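Local coordinates for protein tRNA (cytidine-2'-O-)-methyltransferase TrmJ (Sulfolobus acidocaldarius, PDB 4CNG) that methylates the 2'-oxygen of cytidine 32 in tRNA, using S-adenosyl-L-methionine as methyl donor and working as a homodimer of the SPOUT class, at residues Ile95-Ile100 / Phe147-Pro152; Phe128-Glu133 / Leu160-Ala165. The protein carries 1 engineered substitution. One frame throughout, in Å; residues are numbered along the deposited sequence.

Contact 1: residues Ile95-Ile100 / Phe147-Pro152. With SAH (S-adenosyl-L-homocysteine), chain C; SAH (S-adenosyl-L-homocysteine), chain D.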
ATOM      1  N   ILE A  95      10.903 -13.961   6.327  1.00 10.67           N
ATOM      2  CA  ILE A  95       9.527 -14.055   5.896  1.00 10.08           C
ATOM      3  C   ILE A  95       9.456 -13.537   4.467  1.00  9.54           C
ATOM      4  O   ILE A  95       9.562 -12.343   4.201  1.00 10.81           O
ATOM      5  CB  ILE A  95       8.562 -13.297   6.827  1.00 10.35           C
ATOM      6  CG1 ILE A  95       8.690 -13.889   8.243  1.00 12.07           C
ATOM      7  CG2 ILE A  95       7.140 -13.384   6.281  1.00 10.93           C
ATOM      8  CD1 ILE A  95       7.731 -13.293   9.253  1.00 12.66           C
ATOM      9  N   ALA A  96       9.315 -14.445   3.523  1.00  9.47           N
ATOM     10  CA  ALA A  96       9.074 -14.122   2.119  1.00  9.33           C
ATOM     11  C   ALA A  96       7.585 -13.790   1.936  1.00  9.36           C
ATOM     12  O   ALA A  96       6.770 -14.048   2.825  1.00  9.96           O
ATOM     13  CB  ALA A  96       9.485 -15.313   1.219  1.00 10.56           C
ATOM     14  N   THR A  97       7.259 -13.222   0.782  1.00  9.38           N
ATOM     15  CA  THR A  97       5.870 -12.822   0.442  1.00  9.22           C
ATOM     16  C   THR A  97       5.567 -13.337  -0.951  1.00  9.46           C
ATOM     17  O   THR A  97       6.434 -13.413  -1.827  1.00 11.09           O
ATOM     18  CB  THR A  97       5.737 -11.281   0.506  1.00  9.69           C
ATOM     19  OG1 THR A  97       6.755 -10.685  -0.304  1.00 10.56           O
ATOM     20  CG2 THR A  97       5.837 -10.791   1.920  1.00 10.51           C
ATOM     21  N   SER A  98       4.288 -13.657  -1.169  1.00  9.75           N
ATOM     22  CA  SER A  98       3.801 -14.049  -2.492  1.00 10.96           C
ATOM     23  C   SER A  98       2.301 -13.773  -2.567  1.00  9.92           C
ATOM     24  O   SER A  98       1.568 -14.023  -1.600  1.00 11.19           O
ATOM     25  CB  SER A  98       4.061 -15.537  -2.764  1.00 12.68           C
ATOM     26  OG  SER A  98       3.379 -15.985  -3.944  1.00 13.53           O
ATOM     27  N   SER A  99       1.851 -13.421  -3.755  1.00 10.99           N
ATOM     28  CA  SER A  99       0.457 -13.285  -4.086  1.00 12.08           C
ATOM     29  C   SER A  99      -0.286 -14.575  -4.362  1.00 13.44           C
ATOM     30  O   SER A  99      -1.486 -14.513  -4.652  1.00 14.78           O
ATOM     31  CB  SER A  99       0.296 -12.364  -5.298  1.00 14.16           C
ATOM     32  OG  SER A  99       0.900 -12.916  -6.449  1.00 16.85           O
ATOM     33  N   ILE A 100       0.350 -15.729  -4.244  1.00 13.88           N
ATOM     34  CA  ILE A 100      -0.426 -16.967  -4.410  1.00 16.43           C
ATOM     35  C   ILE A 100      -1.477 -17.201  -3.316  1.00 21.15           C
ATOM     36  O   ILE A 100      -1.134 -17.374  -2.218  1.00 20.18           O
ATOM     37  CB  ILE A 100       0.484 -18.176  -4.457  1.00 18.34           C
ATOM     38  CG1 ILE A 100       1.364 -18.053  -5.678  1.00 16.23           C
ATOM     39  CG2 ILE A 100      -0.345 -19.439  -4.562  1.00 20.33           C
ATOM     40  CD1 ILE A 100       2.560 -18.998  -5.638  1.00 24.97           C
ATOM     41  N   PHE A 147       9.108 -18.591   6.207  1.00 10.81           N
ATOM     42  CA  PHE A 147       7.670 -18.486   6.037  1.00 10.35           C
ATOM     43  C   PHE A 147       7.359 -17.766   4.722  1.00  9.26           C
ATOM     44  O   PHE A 147       8.210 -17.051   4.206  1.00 10.54           O
ATOM     45  CB  PHE A 147       7.037 -17.699   7.199  1.00 10.84           C
ATOM     46  CG  PHE A 147       7.126 -18.392   8.545  1.00 11.68           C
ATOM     47  CD1 PHE A 147       6.358 -19.500   8.808  1.00 13.61           C
ATOM     48  CD2 PHE A 147       7.930 -17.904   9.540  1.00 13.63           C
ATOM     49  CE1 PHE A 147       6.393 -20.104  10.045  1.00 16.95           C
ATOM     50  CE2 PHE A 147       7.987 -18.524  10.785  1.00 16.38           C
ATOM     51  CZ  PHE A 147       7.180 -19.586  11.038  1.00 16.86           C
ATOM     52  N   LEU A 148       6.149 -17.973   4.222  1.00 10.18           N
ATOM     53  CA  LEU A 148       5.677 -17.336   3.006  1.00  9.55           C
ATOM     54  C   LEU A 148       4.331 -16.651   3.342  1.00  9.15           C
ATOM     55  O   LEU A 148       3.318 -17.317   3.564  1.00 10.42           O
ATOM     56  CB  LEU A 148       5.474 -18.355   1.902  1.00 10.72           C
ATOM     57  CG  LEU A 148       5.108 -17.781   0.547  1.00 11.01           C
ATOM     58  CD1 LEU A 148       6.180 -16.856   0.022  1.00 11.94           C
ATOM     59  CD2 LEU A 148       4.769 -18.884  -0.444  1.00 13.04           C
ATOM     60  N   LEU A 149       4.361 -15.341   3.377  1.00  9.23           N
ATOM     61  CA  LEU A 149       3.217 -14.507   3.758  1.00  9.56           C
ATOM     62  C   LEU A 149       2.413 -14.111   2.539  1.00  9.20           C
ATOM     63  O   LEU A 149       2.945 -13.582   1.580  1.00  9.96           O
ATOM     64  CB  LEU A 149       3.738 -13.254   4.454  1.00  9.66           C
ATOM     65  CG  LEU A 149       2.707 -12.171   4.819  1.00 10.67           C
ATOM     66  CD1 LEU A 149       1.729 -12.637   5.838  1.00 11.80           C
ATOM     67  CD2 LEU A 149       3.437 -10.925   5.255  1.00 13.93           C
ATOM     68  N   PHE A 150       1.127 -14.402   2.611  1.00  9.72           N
ATOM     69  CA  PHE A 150       0.093 -13.902   1.681  1.00 10.09           C
ATOM     70  C   PHE A 150      -0.697 -12.792   2.341  1.00  9.44           C
ATOM     71  O   PHE A 150      -1.185 -12.991   3.452  1.00 10.96           O
ATOM     72  CB  PHE A 150      -0.865 -15.050   1.302  1.00 11.91           C
ATOM     73  CG  PHE A 150      -2.014 -14.633   0.403  1.00 12.33           C
ATOM     74  CD1 PHE A 150      -1.751 -14.145  -0.861  1.00 13.19           C
ATOM     75  CD2 PHE A 150      -3.357 -14.695   0.811  1.00 14.17           C
ATOM     76  CE1 PHE A 150      -2.753 -13.680  -1.691  1.00 99.55           C
ATOM     77  CE2 PHE A 150      -4.395 -14.300  -0.069  1.00 18.72           C
ATOM     78  CZ  PHE A 150      -4.071 -13.800  -1.312  1.00 90.68           C
ATOM     79  N   ILE A 151      -0.827 -11.661   1.660  1.00  9.18           N
ATOM     80  CA  ILE A 151      -1.727 -10.594   2.103  1.00 10.52           C
ATOM     81  C   ILE A 151      -3.085 -10.845   1.468  1.00 10.58           C
ATOM     82  O   ILE A 151      -3.213 -10.856   0.243  1.00 10.75           O
ATOM     83  CB  ILE A 151      -1.203  -9.246   1.590  1.00 11.00           C
ATOM     84  CG1 ILE A 151       0.220  -8.952   2.106  1.00 14.16           C
ATOM     85  CG2 ILE A 151      -2.197  -8.147   1.979  1.00 13.75           C
ATOM     86  CD1 ILE A 151       0.974  -7.898   1.318  1.00 16.40           C
ATOM     87  N   PRO A 152      -4.110 -11.032   2.325  1.00 12.38           N
ATOM     88  CA  PRO A 152      -5.422 -11.332   1.774  1.00 15.15           C
ATOM     89  C   PRO A 152      -5.944 -10.228   0.851  1.00 13.31           C
ATOM     90  O   PRO A 152      -5.841  -9.068   1.170  1.00 14.47           O
ATOM     91  CB  PRO A 152      -6.290 -11.480   3.030  1.00 20.66           C
ATOM     92  CG  PRO A 152      -5.356 -11.998   4.058  1.00 20.14           C
ATOM     93  CD  PRO A 152      -4.065 -11.275   3.774  1.00 15.51           C
TER
HETATM   94  N   SAH C1157       3.684 -12.060 -11.508  1.00 23.61           N
HETATM   95  CA  SAH C1157       4.464 -11.940 -10.248  1.00 18.02           C
HETATM   96  CB  SAH C1157       3.841 -10.822  -9.426  1.00 16.99           C
HETATM   97  CG  SAH C1157       4.799 -10.225  -8.381  1.00 14.47           C
HETATM   98  SD  SAH C1157       4.032  -8.894  -7.466  1.00 12.63           S
HETATM   99  C   SAH C1157       4.443 -13.270  -9.553  1.00 25.55           C
HETATM  100  O   SAH C1157       3.724 -14.184  -9.963  1.00 56.48           O
HETATM  101  OXT SAH C1157       5.232 -13.539  -8.671  1.00 29.59           O
HETATM  102  C5' SAH C1157       5.519  -8.210  -6.732  1.00 11.42           C
HETATM  103  C4' SAH C1157       5.749  -8.538  -5.262  1.00  8.98           C
HETATM  104  O4' SAH C1157       4.703  -7.939  -4.479  1.00  9.22           O
HETATM  105  C3' SAH C1157       5.693  -9.979  -4.896  1.00  8.66           C
HETATM  106  O3' SAH C1157       6.940 -10.613  -5.226  1.00  9.92           O
HETATM  107  C2' SAH C1157       5.400  -9.945  -3.423  1.00  8.27           C
HETATM  108  O2' SAH C1157       6.577  -9.609  -2.698  1.00  8.92           O
HETATM  109  C1' SAH C1157       4.417  -8.771  -3.344  1.00  8.65           C
HETATM  110  N9  SAH C1157       2.980  -9.169  -3.437  1.00  8.06           N
HETATM  111  C8  SAH C1157       2.065  -8.725  -4.344  1.00  8.64           C
HETATM  112  N7  SAH C1157       0.820  -9.135  -3.976  1.00  8.82           N
HETATM  113  C5  SAH C1157       0.967  -9.809  -2.809  1.00  8.34           C
HETATM  114  C6  SAH C1157       0.078 -10.397  -1.889  1.00  8.41           C
HETATM  115  N6  SAH C1157      -1.254 -10.433  -2.099  1.00  9.44           N
HETATM  116  N1  SAH C1157       0.570 -10.953  -0.808  1.00  8.99           N
HETATM  117  C2  SAH C1157       1.892 -10.907  -0.581  1.00  9.77           C
HETATM  118  N3  SAH C1157       2.814 -10.353  -1.354  1.00  8.92           N
HETATM  119  C4  SAH C1157       2.342  -9.785  -2.443  1.00  7.90           C
HETATM  120  N   SAH D1158       7.346 -16.200  -8.567  1.00 18.07           N
HETATM  121  CA  SAH D1158       6.212 -16.754  -7.766  1.00 19.54           C
HETATM  122  CB  SAH D1158       6.677 -18.015  -7.037  1.00 29.85           C
HETATM  123  CG  SAH D1158       7.196 -19.139  -7.905  1.00 35.98           C
HETATM  124  SD  SAH D1158       7.541 -20.472  -6.822  1.00 28.61           S
HETATM  125  C   SAH D1158       5.796 -15.814  -6.696  1.00 15.67           C
HETATM  126  O   SAH D1158       6.699 -15.115  -6.217  1.00 16.56           O
HETATM  127  OXT SAH D1158       4.655 -15.859  -6.238  1.00 20.96           O
HETATM  128  C5' SAH D1158       5.938 -20.797  -6.218  1.00 28.35           C
HETATM  129  C4' SAH D1158       5.725 -22.303  -6.137  1.00 32.03           C
HETATM  130  O4' SAH D1158       4.530 -22.596  -5.423  1.00 30.83           O
HETATM  131  C3' SAH D1158       5.567 -22.950  -7.508  1.00 34.11           C
HETATM  132  O3' SAH D1158       6.800 -23.495  -7.960  1.00 69.03           O
HETATM  133  C2' SAH D1158       4.514 -24.031  -7.326  1.00 33.27           C
HETATM  134  O2' SAH D1158       5.037 -25.357  -7.516  1.00 47.48           O
HETATM  135  C1' SAH D1158       4.047 -23.858  -5.884  1.00 30.09           C
HETATM  136  N9  SAH D1158       2.587 -23.785  -5.779  1.00 32.95           N
HETATM  137  C8  SAH D1158       1.890 -24.281  -4.745  1.00 39.57           C
HETATM  138  N7  SAH D1158       0.599 -23.890  -4.828  1.00 37.75           N
HETATM  139  C5  SAH D1158       0.488 -23.081  -5.897  1.00 30.56           C
HETATM  140  C6  SAH D1158      -0.612 -22.344  -6.540  1.00 31.72           C
HETATM  141  N6  SAH D1158      -1.860 -22.401  -6.012  1.00 37.48           N
HETATM  142  N1  SAH D1158      -0.317 -21.613  -7.648  1.00 40.62           N
HETATM  143  C2  SAH D1158       0.937 -21.550  -8.151  1.00 32.68           C
HETATM  144  N3  SAH D1158       1.995 -22.195  -7.613  1.00 29.72           N
HETATM  145  C4  SAH D1158       1.829 -22.938  -6.484  1.00 29.37           C

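Contact 2: residues Phe128-Glu133 / Leu160-Ala165. With SAH (S-adenosyl-L-homocysteine), chain C.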
ATOM      1  N   PHE A 128      11.741  -9.185   6.121  1.00 10.80           N
ATOM      2  CA  PHE A 128      10.549  -9.277   5.275  1.00 10.02           C
ATOM      3  C   PHE A 128      10.999  -9.076   3.845  1.00  9.31           C
ATOM      4  O   PHE A 128      11.537  -8.019   3.525  1.00 10.67           O
ATOM      5  CB  PHE A 128       9.482  -8.248   5.665  1.00 10.52           C
ATOM      6  CG  PHE A 128       8.697  -8.610   6.890  1.00 11.21           C
ATOM      7  CD1 PHE A 128       9.201  -8.420   8.166  1.00 15.18           C
ATOM      8  CD2 PHE A 128       7.517  -9.315   6.776  1.00 11.71           C
ATOM      9  CE1 PHE A 128       8.470  -8.815   9.288  1.00 15.35           C
ATOM     10  CE2 PHE A 128       6.763  -9.660   7.880  1.00 12.41           C
ATOM     11  CZ  PHE A 128       7.271  -9.437   9.121  1.00 13.16           C
ATOM     12  N   ILE A 129      10.743 -10.070   2.996  1.00  9.09           N
ATOM     13  CA  ILE A 129      11.367 -10.173   1.690  1.00  9.29           C
ATOM     14  C   ILE A 129      10.268 -10.079   0.633  1.00  8.60           C
ATOM     15  O   ILE A 129       9.292 -10.839   0.666  1.00  9.59           O
ATOM     16  CB  ILE A 129      12.137 -11.511   1.523  1.00  9.72           C
ATOM     17  CG1 ILE A 129      13.143 -11.688   2.625  1.00 11.40           C
ATOM     18  CG2 ILE A 129      12.720 -11.639   0.157  1.00 11.76           C
ATOM     19  CD1 ILE A 129      13.427 -13.130   2.986  1.00 15.28           C
ATOM     20  N   PHE A 130      10.443  -9.134  -0.320  1.00  8.10           N
ATOM     21  CA  PHE A 130       9.505  -8.879  -1.402  1.00  8.18           C
ATOM     22  C   PHE A 130      10.215  -9.064  -2.718  1.00  8.30           C
ATOM     23  O   PHE A 130      11.402  -8.758  -2.856  1.00  9.52           O
ATOM     24  CB  PHE A 130       8.956  -7.431  -1.281  1.00  7.91           C
ATOM     25  CG  PHE A 130       8.139  -7.184  -0.041  1.00  8.26           C
ATOM     26  CD1 PHE A 130       8.726  -6.932   1.158  1.00  8.36           C
ATOM     27  CD2 PHE A 130       6.763  -7.214  -0.106  1.00  9.07           C
ATOM     28  CE1 PHE A 130       7.968  -6.761   2.304  1.00  9.22           C
ATOM     29  CE2 PHE A 130       5.992  -6.990   1.030  1.00  9.24           C
ATOM     30  CZ  PHE A 130       6.595  -6.772   2.232  1.00  9.77           C
ATOM     31  N   GLY A 131       9.470  -9.570  -3.675  1.00  8.54           N
ATOM     32  CA  GLY A 131       9.999  -9.906  -4.979  1.00  9.01           C
ATOM     33  C   GLY A 131       9.766  -8.895  -6.077  1.00  9.05           C
ATOM     34  O   GLY A 131       9.369  -7.749  -5.879  1.00  9.49           O
ATOM     35  N   ARG A 132      10.148  -9.345  -7.269  1.00  9.90           N
ATOM     36  CA  ARG A 132      10.204  -8.528  -8.479  1.00 10.07           C
ATOM     37  C   ARG A 132       8.816  -8.251  -9.017  1.00 10.43           C
ATOM     38  O   ARG A 132       7.958  -9.126  -8.993  1.00 11.63           O
ATOM     39  CB  ARG A 132      11.012  -9.334  -9.514  1.00 11.45           C
ATOM     40  CG  ARG A 132      12.424  -9.709  -9.076  1.00 11.46           C
ATOM     41  CD  ARG A 132      12.953 -10.882  -9.878  1.00 11.93           C
ATOM     42  NE  ARG A 132      14.253 -11.345  -9.401  1.00 12.66           N
ATOM     43  CZ  ARG A 132      14.442 -12.237  -8.445  1.00 12.14           C
ATOM     44  NH1 ARG A 132      13.442 -12.743  -7.759  1.00 12.11           N
ATOM     45  NH2 ARG A 132      15.664 -12.606  -8.131  1.00 12.33           N
ATOM     46  N   GLU A 133       8.615  -7.059  -9.562  1.00 11.37           N
ATOM     47  CA  GLU A 133       7.333  -6.748 -10.131  1.00 12.37           C
ATOM     48  C   GLU A 133       6.981  -7.760 -11.219  1.00 13.95           C
ATOM     49  O   GLU A 133       5.846  -8.192 -11.318  1.00 16.50           O
ATOM     50  CB  GLU A 133       7.314  -5.327 -10.690  1.00 13.44           C
ATOM     51  CG  GLU A 133       7.566  -4.231  -9.669  1.00 15.57           C
ATOM     52  CD  GLU A 133       9.003  -3.691  -9.603  1.00 15.42           C
ATOM     53  OE1 GLU A 133       9.967  -4.557  -9.591  1.00 17.46           O
ATOM     54  OE2 GLU A 133       9.152  -2.411  -9.480  1.00 13.93           O
ATOM     55  N   LEU A 160      -0.927  -7.495  -5.765  1.00  9.12           N
ATOM     56  CA  LEU A 160      -0.728  -6.093  -5.440  1.00  9.23           C
ATOM     57  C   LEU A 160       0.513  -5.560  -6.140  1.00  8.93           C
ATOM     58  O   LEU A 160       1.498  -6.296  -6.322  1.00  9.77           O
ATOM     59  CB  LEU A 160      -0.563  -5.881  -3.938  1.00  9.28           C
ATOM     60  CG  LEU A 160      -1.634  -6.489  -3.035  1.00 11.52           C
ATOM     61  CD1 LEU A 160      -1.256  -6.529  -1.586  1.00 12.37           C
ATOM     62  CD2 LEU A 160      -2.944  -5.762  -3.175  1.00 18.66           C
ATOM     63  N   ASN A 161       0.511  -4.299  -6.518  1.00  8.91           N
ATOM     64  CA  ASN A 161       1.746  -3.632  -6.853  1.00  9.15           C
ATOM     65  C   ASN A 161       2.717  -3.735  -5.669  1.00  8.58           C
ATOM     66  O   ASN A 161       2.360  -3.587  -4.520  1.00  8.44           O
ATOM     67  CB  ASN A 161       1.490  -2.197  -7.236  1.00 10.60           C
ATOM     68  CG  ASN A 161       2.762  -1.445  -7.428  1.00 13.76           C
ATOM     69  OD1 ASN A 161       3.506  -1.624  -8.436  1.00 19.50           O
ATOM     70  ND2 ASN A 161       3.119  -0.723  -6.393  1.00 14.73           N
ATOM     71  N   LEU A 162       3.998  -3.980  -6.002  1.00  8.57           N
ATOM     72  CA  LEU A 162       5.052  -4.198  -5.021  1.00  8.41           C
ATOM     73  C   LEU A 162       5.045  -3.209  -3.856  1.00  7.68           C
ATOM     74  O   LEU A 162       5.057  -3.611  -2.708  1.00  8.60           O
ATOM     75  CB  LEU A 162       6.391  -4.136  -5.750  1.00  8.44           C
ATOM     76  CG  LEU A 162       7.647  -4.083  -4.876  1.00  8.67           C
ATOM     77  CD1 LEU A 162       7.778  -5.260  -3.958  1.00  9.72           C
ATOM     78  CD2 LEU A 162       8.867  -3.903  -5.763  1.00 10.10           C
ATOM     79  N   SER A 163       5.062  -1.910  -4.150  1.00  7.91           N
ATOM     80  CA  SER A 163       5.159  -0.962  -3.072  1.00  8.46           C
ATOM     81  C   SER A 163       3.920  -0.898  -2.191  1.00  8.37           C
ATOM     82  O   SER A 163       4.001  -0.528  -1.014  1.00  9.11           O
ATOM     83  CB  SER A 163       5.522   0.423  -3.567  1.00  9.30           C
ATOM     84  OG  SER A 163       4.532   1.001  -4.344  1.00 10.31           O
ATOM     85  N   HIS A 164       2.768  -1.235  -2.753  1.00  8.24           N
ATOM     86  CA  HIS A 164       1.522  -1.311  -1.975  1.00  8.94           C
ATOM     87  C   HIS A 164       1.484  -2.510  -1.061  1.00  8.68           C
ATOM     88  O   HIS A 164       1.020  -2.392   0.068  1.00  9.66           O
ATOM     89  CB  HIS A 164       0.315  -1.190  -2.911  1.00  9.08           C
ATOM     90  CG  HIS A 164       0.293   0.119  -3.642  1.00  9.49           C
ATOM     91  ND1 HIS A 164       1.078   0.355  -4.755  1.00 10.94           N
ATOM     92  CD2 HIS A 164      -0.283   1.305  -3.326  1.00 10.63           C
ATOM     93  CE1 HIS A 164       0.963   1.626  -5.099  1.00 11.50           C
ATOM     94  NE2 HIS A 164       0.118   2.223  -4.268  1.00 11.99           N
ATOM     95  N   ALA A 165       2.037  -3.654  -1.528  1.00  8.43           N
ATOM     96  CA  ALA A 165       2.233  -4.777  -0.658  1.00  8.76           C
ATOM     97  C   ALA A 165       3.159  -4.426   0.519  1.00  8.38           C
ATOM     98  O   ALA A 165       2.876  -4.753   1.684  1.00  9.54           O
ATOM     99  CB  ALA A 165       2.773  -5.959  -1.430  1.00  9.18           C
TER
HETATM  100  N   SAH C1157       3.684 -12.060 -11.508  1.00 23.61           N
HETATM  101  CA  SAH C1157       4.464 -11.940 -10.248  1.00 18.02           C
HETATM  102  CB  SAH C1157       3.841 -10.822  -9.426  1.00 16.99           C
HETATM  103  CG  SAH C1157       4.799 -10.225  -8.381  1.00 14.47           C
HETATM  104  SD  SAH C1157       4.032  -8.894  -7.466  1.00 12.63           S
HETATM  105  C   SAH C1157       4.443 -13.270  -9.553  1.00 25.55           C
HETATM  106  O   SAH C1157       3.724 -14.184  -9.963  1.00 56.48           O
HETATM  107  OXT SAH C1157       5.232 -13.539  -8.671  1.00 29.59           O
HETATM  108  C5' SAH C1157       5.519  -8.210  -6.732  1.00 11.42           C
HETATM  109  C4' SAH C1157       5.749  -8.538  -5.262  1.00  8.98           C
HETATM  110  O4' SAH C1157       4.703  -7.939  -4.479  1.00  9.22           O
HETATM  111  C3' SAH C1157       5.693  -9.979  -4.896  1.00  8.66           C
HETATM  112  O3' SAH C1157       6.940 -10.613  -5.226  1.00  9.92           O
HETATM  113  C2' SAH C1157       5.400  -9.945  -3.423  1.00  8.27           C
HETATM  114  O2' SAH C1157       6.577  -9.609  -2.698  1.00  8.92           O
HETATM  115  C1' SAH C1157       4.417  -8.771  -3.344  1.00  8.65           C
HETATM  116  N9  SAH C1157       2.980  -9.169  -3.437  1.00  8.06           N
HETATM  117  C8  SAH C1157       2.065  -8.725  -4.344  1.00  8.64           C
HETATM  118  N7  SAH C1157       0.820  -9.135  -3.976  1.00  8.82           N
HETATM  119  C5  SAH C1157       0.967  -9.809  -2.809  1.00  8.34           C
HETATM  120  C6  SAH C1157       0.078 -10.397  -1.889  1.00  8.41           C
HETATM  121  N6  SAH C1157      -1.254 -10.433  -2.099  1.00  9.44           N
HETATM  122  N1  SAH C1157       0.570 -10.953  -0.808  1.00  8.99           N
HETATM  123  C2  SAH C1157       1.892 -10.907  -0.581  1.00  9.77           C
HETATM  124  N3  SAH C1157       2.814 -10.353  -1.354  1.00  8.92           N
HETATM  125  C4  SAH C1157       2.342  -9.785  -2.443  1.00  7.90           C

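Contact 1: residues Ile95-Ile100 / Phe147-Pro152
Leu-149 and Phe-150, the residues of 147-152 most covered, lie against Ile-95 to Ile-100 where two neighbouring parallel strands of the SPOUT sheet run out into the cofactor loops. Leu-149 is gripped at both backbone ends: its N donates to Ala-96 O at 2.8 Å, nearly straight at 175°, and its O accepts from Ser-98 N. Its CB rests on Ile-95 CG2 at 3.9 Å, the two side chains crossing at a slant, and CD2 reaches Thr-97 CG2. Phe-150 follows beyond the strand. With CG anti to the backbone N (chi1 177°), its ring turns back against the 98-100 loop, and CD1 brings a ring edge to Ser-98 O at 3.4 Å, in plane, while CE1 approaches Ser-99 O. Cutting Phe-150 back to an alanine is likely to open a gap beside this loop and give Ser-98 and Ser-99 more freedom to shift near the adenine. Ile-151 N and O pair with N1 and N6 of the chain C S-adenosyl-L-homocysteine, whose O2' donates to Thr-97 OG1 at 2.6 Å. Ser-98 OG serves a second ligand: it accepts from Ile-100 N, forming an ST turn, and donates to OXT of the chain D S-adenosyl-L-homocysteine at 2.6 Å.

Contact 2: residues Phe128-Glu133 / Leu160-Ala165
The backbones of Phe-130 to Glu-133, leaving the end of strand 125-130, and of Leu-162 to Ala-165, the first turn of helix 162-175, come nearest at Glu-133 and Leu-162, whose CA atoms are 6.1 Å apart. Leu-162 carries most of the contact. Its CG stands anti to the backbone N (chi1 169°), which turns the branch toward the strand end; CD1 meets Phe-130 CB at 3.6 Å, CD2 lies against the carboxylate carbon CD of Glu-133 at 3.8 Å, and Gly-131 O lies near both methyls. The Glu-133 chain, bent at chi2 (98°), crosses Leu-162 obliquely; its oxygens are held by Asn-35 and by the backbone N atoms of Glu-31 and Gly-32. Lower on the helix, Ala-165 CB faces Phe-130 CE2 at 4.2 Å.

Strand end and helix start form two walls of the cofactor site belonging to the trefoil knot of SPOUT methyltransferases. Between them sits the chain C S-adenosyl-L-homocysteine: Gly-131 N donates to O2' and, weakly, to O3', while Leu-160 N donates to adenine N7 at 3.0 Å. The ligand's O3' lies close against Gly-131, which has no side chain. Ala-165 CB packs on the ribose carbon C1' and adenine N9. Asn-161 occupies the N-cap position, and its O accepts from Ala-165 N at 3.0 Å. Its ND2 donates to His-164 ND1 at 2.8 Å, in the imidazole plane, and so helps fix the rotation of a ring that stacks on His-164 of the second subunit.

How the contacts relate
Both contacts are buried, and both hold the chain C S-adenosyl-L-homocysteine, yet they are built differently. Contact 1 joins strand to strand through backbone bonds; contact 2 sets a helix start on a strand end through van der Waals packing alone, its polar bonds going to the ligand and to other parts of the fold. Strands 93-97 and 125-130 are sheet neighbours, tied by Ile-95 O to Ile-129 N (2.8 Å) and by the hydrogen bond between Thr-97 OG1 and Ile-129 O. Contact 1 supplies the N1 and N6 partners of the adenine, contact 2 the N7 donor; they share the ribose O2', with Thr-97 OG1 as acceptor and Gly-131 N as donor. Both reach the second subunit.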